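Local coordinates for MGS-M4 (Unidentified, PDB 4Q3M), which is an aldo-keto reductase of the TIM-barrel fold that probably reduces carbonyl compounds with a nicotinamide cofactor, its natural substrate being unknown, at residues K109-A114 and L143-E148; S116-F121 and I152-N157; H208-P213 and N240-D245; I217-E222 and E251-I256. One frame throughout, in Å; residues are numbered along the deposited sequence.

Interaction 1: K109-A114 and L143-E148; sequences KGYDNA and LMYLME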
loop_
_atom_site.group_PDB
_atom_site.type_symbol
_atom_site.label_atom_id
_atom_site.label_comp_id
_atom_site.label_asym_id
_atom_site.label_seq_id
_atom_site.Cartn_x
_atom_site.Cartn_y
_atom_site.Cartn_z
ATOM N N LYS A 109 8.495 10.936 3.468
ATOM C CA LYS A 109 9.922 10.722 3.254
ATOM C C LYS A 109 10.661 10.591 4.581
ATOM O O LYS A 109 11.729 11.172 4.765
ATOM C CB LYS A 109 10.519 11.868 2.433
ATOM C CG LYS A 109 9.910 12.033 1.049
ATOM C CD LYS A 109 10.377 10.942 0.098
ATOM C CE LYS A 109 11.872 11.047 -0.165
ATOM N NZ LYS A 109 12.324 10.082 -1.206
ATOM N N GLY A 110 10.089 9.823 5.502
ATOM C CA GLY A 110 10.662 9.667 6.826
ATOM C C GLY A 110 9.968 10.560 7.837
ATOM O O GLY A 110 9.469 11.629 7.489
ATOM N N TYR A 111 9.934 10.119 9.091
ATOM C CA TYR A 111 9.252 10.863 10.144
ATOM C C TYR A 111 9.905 12.217 10.403
ATOM O O TYR A 111 9.218 13.233 10.519
ATOM C CB TYR A 111 9.218 10.054 11.442
ATOM C CG TYR A 111 8.400 8.785 11.358
ATOM C CD1 TYR A 111 7.045 8.828 11.056
ATOM C CD2 TYR A 111 8.980 7.545 11.593
ATOM C CE1 TYR A 111 6.293 7.671 10.980
ATOM C CE2 TYR A 111 8.235 6.383 11.522
ATOM C CZ TYR A 111 6.892 6.452 11.216
ATOM O OH TYR A 111 6.146 5.299 11.143
ATOM N N ASP A 112 11.231 12.225 10.495
ATOM C CA ASP A 112 11.971 13.447 10.785
ATOM C C ASP A 112 11.786 14.487 9.683
ATOM O O ASP A 112 11.624 15.674 9.964
ATOM C CB ASP A 112 13.458 13.145 10.975
ATOM C CG ASP A 112 14.247 14.363 11.416
ATOM O OD1 ASP A 112 14.319 14.615 12.637
ATOM O OD2 ASP A 112 14.794 15.067 10.543
ATOM N N ASN A 113 11.810 14.037 8.432
ATOM C CA ASN A 113 11.566 14.926 7.302
ATOM C C ASN A 113 10.131 15.435 7.295
ATOM O O ASN A 113 9.867 16.560 6.878
ATOM C CB ASN A 113 11.872 14.222 5.980
ATOM C CG ASN A 113 13.357 14.157 5.685
ATOM O OD1 ASN A 113 14.136 14.975 6.175
ATOM N ND2 ASN A 113 13.756 13.186 4.871
ATOM N N ALA A 114 9.210 14.597 7.756
ATOM C CA ALA A 114 7.802 14.967 7.820
ATOM C C ALA A 114 7.571 16.048 8.871
ATOM O O ALA A 114 6.920 17.057 8.604
ATOM C CB ALA A 114 6.944 13.745 8.117
ATOM N N LEU A 143 0.372 9.253 9.946
ATOM C CA LEU A 143 -0.545 10.201 10.565
ATOM C C LEU A 143 -0.423 10.174 12.086
ATOM O O LEU A 143 -0.483 11.219 12.733
ATOM C CB LEU A 143 -1.986 9.904 10.146
ATOM C CG LEU A 143 -2.301 10.070 8.657
ATOM C CD1 LEU A 143 -3.736 9.660 8.356
ATOM C CD2 LEU A 143 -2.045 11.501 8.214
ATOM N N MET A 144 -0.247 8.980 12.647
ATOM C CA MET A 144 -0.093 8.820 14.092
ATOM C C MET A 144 1.086 9.634 14.614
ATOM O O MET A 144 1.032 10.192 15.710
ATOM C CB MET A 144 0.089 7.345 14.465
ATOM C CG MET A 144 -1.115 6.467 14.158
ATOM S SD MET A 144 -1.108 4.885 15.025
ATOM C CE MET A 144 0.357 4.119 14.345
ATOM N N TYR A 145 2.149 9.700 13.818
ATOM C CA TYR A 145 3.340 10.450 14.192
ATOM C C TYR A 145 3.063 11.950 14.211
ATOM O O TYR A 145 3.518 12.660 15.107
ATOM C CB TYR A 145 4.492 10.136 13.235
ATOM C CG TYR A 145 5.801 10.788 13.618
ATOM C CD1 TYR A 145 6.630 10.215 14.574
ATOM C CD2 TYR A 145 6.209 11.974 13.022
ATOM C CE1 TYR A 145 7.828 10.807 14.928
ATOM C CE2 TYR A 145 7.405 12.572 13.369
ATOM C CZ TYR A 145 8.210 11.985 14.322
ATOM O OH TYR A 145 9.403 12.579 14.668
ATOM N N LEU A 146 2.403 12.429 13.192
ATOM C CA LEU A 146 1.988 13.797 13.127
ATOM C C LEU A 146 0.947 14.208 14.202
ATOM O O LEU A 146 1.053 15.261 14.770
ATOM C CB LEU A 146 1.505 14.076 11.715
ATOM C CG LEU A 146 2.228 15.104 10.871
ATOM C CD1 LEU A 146 3.725 14.986 10.989
ATOM C CD2 LEU A 146 1.830 14.946 9.441
ATOM N N MET A 147 -0.038 13.354 14.471
ATOM C CA MET A 147 -1.016 13.565 15.533
ATOM C C MET A 147 -0.331 13.713 16.885
ATOM O O MET A 147 -0.740 14.520 17.720
ATOM C CB MET A 147 -2.020 12.410 15.584
ATOM C CG MET A 147 -2.935 12.317 14.375
ATOM S SD MET A 147 -3.907 13.812 14.124
ATOM C CE MET A 147 -4.826 13.880 15.659
ATOM N N GLU A 148 0.728 12.937 17.087
ATOM C CA GLU A 148 1.467 12.955 18.339
ATOM C C GLU A 148 2.359 14.188 18.477
ATOM O O GLU A 148 2.437 14.787 19.550
ATOM C CB GLU A 148 2.316 11.688 18.467
ATOM C CG GLU A 148 3.141 11.613 19.743
ATOM C CD GLU A 148 2.290 11.412 20.982
ATOM O OE1 GLU A 148 1.145 10.930 20.850
ATOM O OE2 GLU A 148 2.767 11.739 22.090
#
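One face of the Tyr145 ring is covered by Tyr111. The CB of Tyr111 stands over the middle of that face, 3.6 Å from the ring centroid and only 12° off the normal, a CH-pi contact. Alongside, the Tyr111 ring leans over the same face toward its root, with Tyr111 CD1 3.5 Å from Tyr145 CG. The two rings meet obliquely, planes at 33° and centroids 4.7 Å apart. The side chain of Tyr145 reaches across because its CG stands anti to the backbone N (chi1 -175°), which carries the phenol outward under the first turn of helix 111-126. There its CE2 comes 3.4 Å from the carbonyl O of Tyr111. Deeper in, Ala114 CB, one turn on, just meets Leu146 CD1 at 4.5 Å. Gly110 is the N-cap of this helix, and Asn113 ND2 gives a 2.9 Å hydrogen bond back to Lys109 O, tying the turn to the residues before it. Phe108 meets the Tyr111 ring edge-to-face, and His141 and His142 of helix 140-149 also touch it. Two neighbouring outer helices of the barrel are thus joined at this end by van der Waals and CH-pi contacts: the segments share neither a charge pair nor a hydrogen bond, and the fit of the two tyrosines probably rests on shape and CH-pi attraction, with these neighbours also bearing on Tyr111.

Interaction 2: S116-F121 and I152-N157; sequences STYRAF and IPPMVN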
loop_
_atom_site.group_PDB
_atom_site.type_symbol
_atom_site.label_atom_id
_atom_site.label_comp_id
_atom_site.label_asym_id
_atom_site.label_seq_id
_atom_site.Cartn_x
_atom_site.Cartn_y
_atom_site.Cartn_z
ATOM N N SER A 116 9.868 18.008 10.376
ATOM C CA SER A 116 10.654 19.203 10.076
ATOM C C SER A 116 9.959 20.056 9.026
ATOM O O SER A 116 9.951 21.284 9.104
ATOM C CB SER A 116 12.056 18.825 9.596
ATOM O OG SER A 116 12.839 19.981 9.356
ATOM N N THR A 117 9.382 19.384 8.038
ATOM C CA THR A 117 8.590 20.044 7.012
ATOM C C THR A 117 7.318 20.656 7.575
ATOM O O THR A 117 6.946 21.779 7.233
ATOM C CB THR A 117 8.210 19.061 5.900
ATOM O OG1 THR A 117 9.396 18.565 5.265
ATOM C CG2 THR A 117 7.304 19.723 4.904
ATOM N N TYR A 118 6.651 19.902 8.441
ATOM C CA TYR A 118 5.377 20.328 8.996
ATOM C C TYR A 118 5.552 21.496 9.963
ATOM O O TYR A 118 4.672 22.349 10.078
ATOM C CB TYR A 118 4.688 19.158 9.692
ATOM C CG TYR A 118 3.209 19.365 9.895
ATOM C CD1 TYR A 118 2.308 19.106 8.871
ATOM C CD2 TYR A 118 2.714 19.820 11.107
ATOM C CE1 TYR A 118 0.952 19.295 9.051
ATOM C CE2 TYR A 118 1.362 20.010 11.297
ATOM C CZ TYR A 118 0.485 19.747 10.267
ATOM O OH TYR A 118 -0.863 19.936 10.452
ATOM N N ARG A 119 6.687 21.527 10.655
ATOM C CA ARG A 119 7.015 22.649 11.530
ATOM C C ARG A 119 7.065 23.940 10.725
ATOM O O ARG A 119 6.677 25.003 11.209
ATOM C CB ARG A 119 8.349 22.417 12.241
ATOM C CG ARG A 119 8.279 21.454 13.415
ATOM C CD ARG A 119 7.554 22.071 14.600
ATOM N NE ARG A 119 7.533 21.174 15.752
ATOM C CZ ARG A 119 6.527 20.357 16.045
ATOM N NH1 ARG A 119 5.451 20.321 15.270
ATOM N NH2 ARG A 119 6.596 19.574 17.114
ATOM N N ALA A 120 7.544 23.835 9.489
ATOM C CA ALA A 120 7.565 24.971 8.580
ATOM C C ALA A 120 6.149 25.325 8.140
ATOM O O ALA A 120 5.814 26.501 7.998
ATOM C CB ALA A 120 8.443 24.676 7.378
ATOM N N PHE A 121 5.323 24.303 7.925
ATOM C CA PHE A 121 3.911 24.512 7.614
ATOM C C PHE A 121 3.238 25.269 8.753
ATOM O O PHE A 121 2.449 26.186 8.526
ATOM C CB PHE A 121 3.181 23.184 7.382
ATOM C CG PHE A 121 3.425 22.567 6.030
ATOM C CD1 PHE A 121 4.580 22.835 5.315
ATOM C CD2 PHE A 121 2.483 21.717 5.473
ATOM C CE1 PHE A 121 4.792 22.257 4.076
ATOM C CE2 PHE A 121 2.689 21.143 4.234
ATOM C CZ PHE A 121 3.846 21.412 3.536
ATOM N N ILE A 152 -0.137 21.953 15.591
ATOM C CA ILE A 152 -1.345 22.251 14.835
ATOM C C ILE A 152 -1.706 21.021 14.008
ATOM O O ILE A 152 -1.157 20.816 12.927
ATOM C CB ILE A 152 -1.165 23.474 13.918
ATOM C CG1 ILE A 152 -0.722 24.689 14.736
ATOM C CG2 ILE A 152 -2.454 23.774 13.167
ATOM C CD1 ILE A 152 -0.375 25.897 13.900
ATOM N N PRO A 153 -2.623 20.191 14.533
ATOM C CA PRO A 153 -3.001 18.893 13.959
ATOM C C PRO A 153 -3.366 18.955 12.477
ATOM O O PRO A 153 -3.983 19.930 12.044
ATOM C CB PRO A 153 -4.217 18.485 14.796
ATOM C CG PRO A 153 -4.009 19.163 16.102
ATOM C CD PRO A 153 -3.371 20.481 15.770
ATOM N N PRO A 154 -2.976 17.924 11.711
ATOM C CA PRO A 154 -3.275 17.796 10.279
ATOM C C PRO A 154 -4.760 17.962 9.984
ATOM O O PRO A 154 -5.598 17.481 10.747
ATOM C CB PRO A 154 -2.808 16.376 9.951
ATOM C CG PRO A 154 -1.733 16.107 10.940
ATOM C CD PRO A 154 -2.165 16.796 12.203
ATOM N N MET A 155 -5.076 18.638 8.886
ATOM C CA MET A 155 -6.461 18.948 8.559
ATOM C C MET A 155 -6.944 18.164 7.345
ATOM O O MET A 155 -8.134 17.874 7.219
ATOM C CB MET A 155 -6.618 20.451 8.313
ATOM C CG MET A 155 -6.030 21.317 9.416
ATOM S SD MET A 155 -6.101 23.081 9.052
ATOM C CE MET A 155 -5.248 23.753 10.477
ATOM N N VAL A 156 -6.019 17.826 6.452
ATOM C CA VAL A 156 -6.361 17.135 5.212
ATOM C C VAL A 156 -5.343 16.048 4.870
ATOM O O VAL A 156 -4.136 16.258 4.988
ATOM C CB VAL A 156 -6.458 18.127 4.024
ATOM C CG1 VAL A 156 -6.589 17.385 2.699
ATOM C CG2 VAL A 156 -7.621 19.091 4.216
ATOM N N ASN A 157 -5.838 14.883 4.460
ATOM C CA ASN A 157 -4.983 13.827 3.930
ATOM C C ASN A 157 -5.430 13.423 2.528
ATOM O O ASN A 157 -6.415 12.702 2.366
ATOM C CB ASN A 157 -4.987 12.609 4.857
ATOM C CG ASN A 157 -3.994 11.542 4.425
ATOM O OD1 ASN A 157 -3.054 11.816 3.678
ATOM N ND2 ASN A 157 -4.199 10.317 4.895
#
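Tyr118 and Ile152 share the single polar bond of this contact: the phenol OH of Tyr118 donates to the backbone O of Ile152 at 2.6 Å. The hydroxyl lies in the carbonyl plane, with a C=O...O angle of 158°, and the acceptor in turn sits at the edge of the Tyr118 ring, near its plane. Ile152 O therefore also comes alongside the ring, 3.1 Å from Tyr118 CE2. The phenol extends from the helix toward the loop because CG is anti to the backbone N (chi1 -161°).

The remaining contacts are apolar or merely close. Tyr118 CZ lies 4.3 Å from Pro154 CG, and the hydroxyl oxygen of Tyr118 is 3.8 Å from Pro154 CD. Tyr118 OH also approaches Pro154 N at 3.2 Å, but a proline nitrogen has no hydrogen to offer, so the hydroxyl is held here by its bond to Ile152 O while the proline ring packs beside it.

Nearby, Glu122 accepts from Ile152 N and pairs with Arg119, so that helix 111-126 meets both backbone polar atoms of Ile152. The loop held in this way leads from helix 140-149 into barrel strand 156-160. On the inner side, Ile133 of strand 133-136 touches both Tyr118 and Ile152, placing the contact between an outer helix, the neighbouring strand and the entry to the next one.

Interaction 3: H208-P213 and N240-D245; sequences HDKTIP and NFDVFD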
loop_
_atom_site.group_PDB
_atom_site.type_symbol
_atom_site.label_atom_id
_atom_site.label_comp_id
_atom_site.label_asym_id
_atom_site.label_seq_id
_atom_site.Cartn_x
_atom_site.Cartn_y
_atom_site.Cartn_z
ATOM N N HIS A 208 -29.825 6.883 -12.568
ATOM C CA HIS A 208 -29.837 8.319 -12.331
ATOM C C HIS A 208 -29.559 9.110 -13.607
ATOM O O HIS A 208 -29.375 10.327 -13.560
ATOM C CB HIS A 208 -28.816 8.678 -11.250
ATOM C CG HIS A 208 -28.983 7.896 -9.984
ATOM N ND1 HIS A 208 -29.997 8.144 -9.083
ATOM C CD2 HIS A 208 -28.269 6.865 -9.472
ATOM C CE1 HIS A 208 -29.898 7.304 -8.069
ATOM N NE2 HIS A 208 -28.859 6.517 -8.280
ATOM N N ASP A 209 -29.535 8.407 -14.739
ATOM C CA ASP A 209 -29.300 9.017 -16.047
ATOM C C ASP A 209 -27.999 9.819 -16.052
ATOM O O ASP A 209 -27.933 10.929 -16.583
ATOM C CB ASP A 209 -30.484 9.905 -16.447
ATOM C CG ASP A 209 -30.437 10.328 -17.903
ATOM O OD1 ASP A 209 -29.806 9.615 -18.712
ATOM O OD2 ASP A 209 -31.029 11.376 -18.238
ATOM N N LYS A 210 -26.963 9.248 -15.449
ATOM C CA LYS A 210 -25.670 9.911 -15.362
ATOM C C LYS A 210 -24.602 9.112 -16.095
ATOM O O LYS A 210 -24.868 8.027 -16.610
ATOM C CB LYS A 210 -25.266 10.107 -13.899
ATOM C CG LYS A 210 -26.170 11.050 -13.125
ATOM C CD LYS A 210 -26.049 12.471 -13.644
ATOM C CE LYS A 210 -26.907 13.430 -12.840
ATOM N NZ LYS A 210 -26.722 14.838 -13.284
ATOM N N THR A 211 -23.394 9.661 -16.146
ATOM C CA THR A 211 -22.258 8.937 -16.694
ATOM C C THR A 211 -21.547 8.205 -15.564
ATOM O O THR A 211 -21.721 8.545 -14.394
ATOM C CB THR A 211 -21.269 9.875 -17.414
ATOM O OG1 THR A 211 -20.587 10.688 -16.451
ATOM C CG2 THR A 211 -22.001 10.767 -18.404
ATOM N N ILE A 212 -20.756 7.199 -15.915
ATOM C CA ILE A 212 -19.997 6.439 -14.926
ATOM C C ILE A 212 -19.063 7.319 -14.072
ATOM O O ILE A 212 -19.015 7.147 -12.853
ATOM C CB ILE A 212 -19.179 5.307 -15.599
ATOM C CG1 ILE A 212 -20.117 4.205 -16.097
ATOM C CG2 ILE A 212 -18.157 4.727 -14.636
ATOM C CD1 ILE A 212 -19.400 2.996 -16.651
ATOM N N PRO A 213 -18.326 8.267 -14.692
ATOM C CA PRO A 213 -17.511 9.140 -13.836
ATOM C C PRO A 213 -18.331 9.960 -12.837
ATOM O O PRO A 213 -17.958 10.027 -11.666
ATOM C CB PRO A 213 -16.815 10.063 -14.840
ATOM C CG PRO A 213 -16.759 9.276 -16.089
ATOM C CD PRO A 213 -18.039 8.501 -16.120
ATOM N N ASN A 240 -18.143 16.343 -14.856
ATOM C CA ASN A 240 -17.620 15.980 -13.544
ATOM C C ASN A 240 -18.130 16.898 -12.439
ATOM O O ASN A 240 -18.077 16.549 -11.260
ATOM C CB ASN A 240 -16.090 15.991 -13.562
ATOM C CG ASN A 240 -15.507 14.822 -14.333
ATOM O OD1 ASN A 240 -16.217 14.125 -15.057
ATOM N ND2 ASN A 240 -14.206 14.603 -14.182
ATOM N N PHE A 241 -18.628 18.069 -12.825
ATOM C CA PHE A 241 -19.163 19.024 -11.863
ATOM C C PHE A 241 -20.667 18.851 -11.683
ATOM O O PHE A 241 -21.205 19.124 -10.610
ATOM C CB PHE A 241 -18.852 20.455 -12.298
ATOM C CG PHE A 241 -19.175 21.487 -11.255
ATOM C CD1 PHE A 241 -18.356 21.653 -10.151
ATOM C CD2 PHE A 241 -20.296 22.291 -11.380
ATOM C CE1 PHE A 241 -18.650 22.601 -9.189
ATOM C CE2 PHE A 241 -20.595 23.241 -10.422
ATOM C CZ PHE A 241 -19.770 23.396 -9.324
ATOM N N ASP A 242 -21.344 18.404 -12.737
ATOM C CA ASP A 242 -22.780 18.157 -12.664
ATOM C C ASP A 242 -23.046 16.939 -11.787
ATOM O O ASP A 242 -23.342 15.852 -12.283
ATOM C CB ASP A 242 -23.369 17.953 -14.060
ATOM C CG ASP A 242 -24.886 17.937 -14.054
ATOM O OD1 ASP A 242 -25.482 18.500 -13.112
ATOM O OD2 ASP A 242 -25.481 17.364 -14.991
ATOM N N VAL A 243 -22.942 17.136 -10.477
ATOM C CA VAL A 243 -22.987 16.030 -9.533
ATOM C C VAL A 243 -23.771 16.435 -8.278
ATOM O O VAL A 243 -23.772 15.730 -7.267
ATOM C CB VAL A 243 -21.550 15.573 -9.169
ATOM C CG1 VAL A 243 -20.902 16.537 -8.184
ATOM C CG2 VAL A 243 -21.543 14.150 -8.636
ATOM N N PHE A 244 -24.459 17.569 -8.363
ATOM C CA PHE A 244 -25.224 18.081 -7.230
ATOM C C PHE A 244 -26.710 18.207 -7.550
ATOM O O PHE A 244 -27.420 18.997 -6.928
ATOM C CB PHE A 244 -24.672 19.437 -6.788
ATOM C CG PHE A 244 -23.199 19.427 -6.504
ATOM C CD1 PHE A 244 -22.713 18.909 -5.316
ATOM C CD2 PHE A 244 -22.300 19.937 -7.426
ATOM C CE1 PHE A 244 -21.358 18.897 -5.052
ATOM C CE2 PHE A 244 -20.943 19.929 -7.168
ATOM C CZ PHE A 244 -20.472 19.408 -5.978
ATOM N N ASP A 245 -27.178 17.427 -8.518
ATOM C CA ASP A 245 -28.585 17.450 -8.896
ATOM C C ASP A 245 -29.233 16.084 -8.694
ATOM O O ASP A 245 -30.357 15.849 -9.138
ATOM C CB ASP A 245 -28.744 17.902 -10.349
ATOM C CG ASP A 245 -28.020 16.997 -11.324
ATOM O OD1 ASP A 245 -27.061 16.315 -10.906
ATOM O OD2 ASP A 245 -28.410 16.969 -12.511
#
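A salt-bridge network centred on Lys210 joins the turn before helix 212-222 to the segment that runs on from helix 234-241. The ammonium NZ of Lys210 meets the Asp245 carboxylate head-on, hydrogen-bonded at 2.8 Å to Asp245 OD1 and equally at 2.8 Å to Asp245 OD2. Each oxygen offers its syn lone pair, so the nitrogen sits in the fork between them. Asp242 adds a second, longer salt bridge, its OD2 3.3 Å from Lys210 NZ. Lys210 bends once, at chi2 (-67°), and then runs extended, which brings its amine to the two acids.

Both acids belong to the chain beyond one of the last helices of the barrel, where Asp242 forms the centre of an inverse gamma turn. On the other segment Thr211 is the N-cap of helix 212-222, its side chain capping a backbone N; Lys210 directly precedes this cap. Two negative charges about one ammonium would probably favour its protonated form.

Further in, the contact is only a loose approach, the ring carbon CB of Pro213 lying 4.1 Å from the amide oxygen OD1 of Asn240. Leu196 of helix 192-196 packs on Pro213, while Ile217 of helix 212-222 touches both Asn240 and Val243.

Interaction 4: I217-E222 and E251-I256; sequences IRWLIE and EDMKSI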
loop_
_atom_site.group_PDB
_atom_site.type_symbol
_atom_site.label_atom_id
_atom_site.label_comp_id
_atom_site.label_asym_id
_atom_site.label_seq_id
_atom_site.Cartn_x
_atom_site.Cartn_y
_atom_site.Cartn_z
ATOM N N ILE A 217 -17.760 10.004 -8.692
ATOM C CA ILE A 217 -17.578 11.278 -8.014
ATOM C C ILE A 217 -18.626 11.463 -6.920
ATOM O O ILE A 217 -18.291 11.799 -5.786
ATOM C CB ILE A 217 -17.648 12.450 -9.008
ATOM C CG1 ILE A 217 -16.502 12.349 -10.015
ATOM C CG2 ILE A 217 -17.591 13.780 -8.275
ATOM C CD1 ILE A 217 -16.605 13.326 -11.157
ATOM N N ARG A 218 -19.890 11.227 -7.265
ATOM C CA ARG A 218 -20.991 11.369 -6.314
ATOM C C ARG A 218 -20.841 10.427 -5.128
ATOM O O ARG A 218 -21.138 10.792 -3.992
ATOM C CB ARG A 218 -22.334 11.115 -7.000
ATOM C CG ARG A 218 -23.532 11.292 -6.079
ATOM C CD ARG A 218 -23.580 12.701 -5.509
ATOM N NE ARG A 218 -24.502 12.807 -4.382
ATOM C CZ ARG A 218 -24.725 13.927 -3.703
ATOM N NH1 ARG A 218 -24.095 15.045 -4.039
ATOM N NH2 ARG A 218 -25.579 13.932 -2.690
ATOM N N TRP A 219 -20.385 9.211 -5.405
ATOM C CA TRP A 219 -20.175 8.208 -4.369
ATOM C C TRP A 219 -19.199 8.711 -3.308
ATOM O O TRP A 219 -19.389 8.477 -2.114
ATOM C CB TRP A 219 -19.674 6.907 -4.995
ATOM C CG TRP A 219 -19.131 5.920 -4.014
ATOM C CD1 TRP A 219 -19.842 5.167 -3.129
ATOM C CD2 TRP A 219 -17.756 5.564 -3.832
ATOM N NE1 TRP A 219 -18.994 4.369 -2.398
ATOM C CE2 TRP A 219 -17.708 4.594 -2.813
ATOM C CE3 TRP A 219 -16.562 5.976 -4.430
ATOM C CZ2 TRP A 219 -16.513 4.029 -2.378
ATOM C CZ3 TRP A 219 -15.377 5.414 -3.998
ATOM C CH2 TRP A 219 -15.360 4.451 -2.981
ATOM N N LEU A 220 -18.162 9.414 -3.752
ATOM C CA LEU A 220 -17.215 10.038 -2.837
ATOM C C LEU A 220 -17.870 11.194 -2.087
ATOM O O LEU A 220 -17.619 11.394 -0.897
ATOM C CB LEU A 220 -15.980 10.529 -3.594
ATOM C CG LEU A 220 -15.049 9.436 -4.124
ATOM C CD1 LEU A 220 -14.000 10.028 -5.044
ATOM C CD2 LEU A 220 -14.393 8.691 -2.970
ATOM N N ILE A 221 -18.707 11.951 -2.791
ATOM C CA ILE A 221 -19.467 13.037 -2.183
ATOM C C ILE A 221 -20.351 12.512 -1.058
ATOM O O ILE A 221 -20.433 13.112 0.015
ATOM C CB ILE A 221 -20.356 13.762 -3.215
ATOM C CG1 ILE A 221 -19.517 14.300 -4.374
ATOM C CG2 ILE A 221 -21.132 14.884 -2.554
ATOM C CD1 ILE A 221 -18.562 15.383 -3.974
ATOM N N GLU A 222 -21.006 11.383 -1.314
ATOM C CA GLU A 222 -21.891 10.763 -0.334
ATOM C C GLU A 222 -21.125 10.335 0.915
ATOM O O GLU A 222 -21.670 10.337 2.019
ATOM C CB GLU A 222 -22.609 9.556 -0.947
ATOM C CG GLU A 222 -23.516 9.884 -2.129
ATOM C CD GLU A 222 -24.794 10.600 -1.725
ATOM O OE1 GLU A 222 -25.047 10.745 -0.510
ATOM O OE2 GLU A 222 -25.552 11.015 -2.628
ATOM N N GLU A 251 -29.005 1.216 -1.274
ATOM C CA GLU A 251 -28.713 0.026 -2.067
ATOM C C GLU A 251 -27.670 0.328 -3.140
ATOM O O GLU A 251 -26.921 -0.560 -3.547
ATOM C CB GLU A 251 -29.990 -0.538 -2.702
ATOM C CG GLU A 251 -30.277 -0.052 -4.114
ATOM C CD GLU A 251 -31.364 -0.859 -4.795
ATOM O OE1 GLU A 251 -31.372 -0.915 -6.043
ATOM O OE2 GLU A 251 -32.211 -1.439 -4.082
ATOM N N ASP A 252 -27.617 1.579 -3.589
ATOM C CA ASP A 252 -26.582 2.005 -4.522
ATOM C C ASP A 252 -25.222 1.955 -3.844
ATOM O O ASP A 252 -24.271 1.384 -4.375
ATOM C CB ASP A 252 -26.853 3.419 -5.045
ATOM C CG ASP A 252 -27.942 3.454 -6.099
ATOM O OD1 ASP A 252 -28.137 2.434 -6.793
ATOM O OD2 ASP A 252 -28.599 4.508 -6.238
ATOM N N MET A 253 -25.147 2.554 -2.658
ATOM C CA MET A 253 -23.909 2.617 -1.891
ATOM C C MET A 253 -23.381 1.229 -1.547
ATOM O O MET A 253 -22.174 0.989 -1.581
ATOM C CB MET A 253 -24.123 3.427 -0.611
ATOM C CG MET A 253 -24.459 4.886 -0.860
ATOM S SD MET A 253 -23.110 5.759 -1.676
ATOM C CE MET A 253 -21.852 5.686 -0.403
ATOM N N LYS A 254 -24.291 0.318 -1.218
ATOM C CA LYS A 254 -23.907 -1.046 -0.880
ATOM C C LYS A 254 -23.523 -1.824 -2.134
ATOM O O LYS A 254 -22.782 -2.805 -2.065
ATOM C CB LYS A 254 -25.041 -1.756 -0.136
ATOM C CG LYS A 254 -24.591 -2.460 1.133
ATOM C CD LYS A 254 -23.812 -1.513 2.035
ATOM C CE LYS A 254 -23.387 -2.193 3.326
ATOM N NZ LYS A 254 -22.148 -1.586 3.889
ATOM N N SER A 255 -24.029 -1.378 -3.279
ATOM C CA SER A 255 -23.686 -1.989 -4.558
ATOM C C SER A 255 -22.316 -1.506 -5.026
ATOM O O SER A 255 -21.555 -2.259 -5.634
ATOM C CB SER A 255 -24.751 -1.673 -5.610
ATOM O OG SER A 255 -24.576 -2.466 -6.770
ATOM N N ILE A 256 -22.013 -0.245 -4.737
ATOM C CA ILE A 256 -20.712 0.332 -5.057
ATOM C C ILE A 256 -19.649 -0.214 -4.105
ATOM O O ILE A 256 -18.475 -0.318 -4.456
ATOM C CB ILE A 256 -20.746 1.879 -4.982
ATOM C CG1 ILE A 256 -21.781 2.439 -5.960
ATOM C CG2 ILE A 256 -19.376 2.478 -5.270
ATOM C CD1 ILE A 256 -21.797 3.950 -6.038
HETATM O O HOH W 1 -19.987 2.412 -0.652
#
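Glu222 OE2, whose own side chain rests on Met253, is gripped by two nitrogens of Arg218: NE donates to it at 2.7 Å and NH2 at 2.9 Å. Both reach the oxygen from one face of the carboxylate, well above its plane, in a side-on salt bridge one helical turn long. Leu248 N and Thr247 OG1 bind the same oxygen, fixing helix 212-222 to the chain ahead of helix 250-257. Beyond the charge, Glu222 CB meets Met253 SD at 3.9 Å.

Trp219 carries most of the crossing. Ile256 lays its CG2 branch over one face of the indole, 3.4 Å from the centroid of the five-membered ring and 9° off its normal, a CH-pi contact. Met253 folds back through bends at chi2 and chi3, bringing its CE 3.4 Å from Trp219 CD1 and its sulfur to the edge of the five-membered ring, a Met-aromatic contact. At the indole edge a water in the ring plane accepts from Trp219 NE1 at 2.8 Å and donates to Met253 O at 2.8 Å.

The segment axes run at 110° to each other, 11.3 Å apart at their closest, a separation spanned by these large side chains. The buried indole thus has its N-H satisfied through water while its face and edge meet carbon and sulfur, so the two helices pack by dispersion with one water-mediated polar tie.

Interactions 1 and 2 share helix 111-126 and touch, with Leu146 and Met147 against Pro154; interactions 3 and 4 share helix 212-222 in the same way, His208 reaching Asp252 by a probable hydrogen bond. The two pairs lie in different parts of the barrel wall, interactions 1 and 3 having centres about 37 Å apart. All four are partly buried and none belongs to the barrel interior. Where helix meets helix, in interactions 1 and 4, aromatic faces and CH-pi contacts dominate; where loops take part, polar bonds lead: a neutral phenol-to-carbonyl bond in interaction 2, ion pairs with the exposed Asp245 in interaction 3.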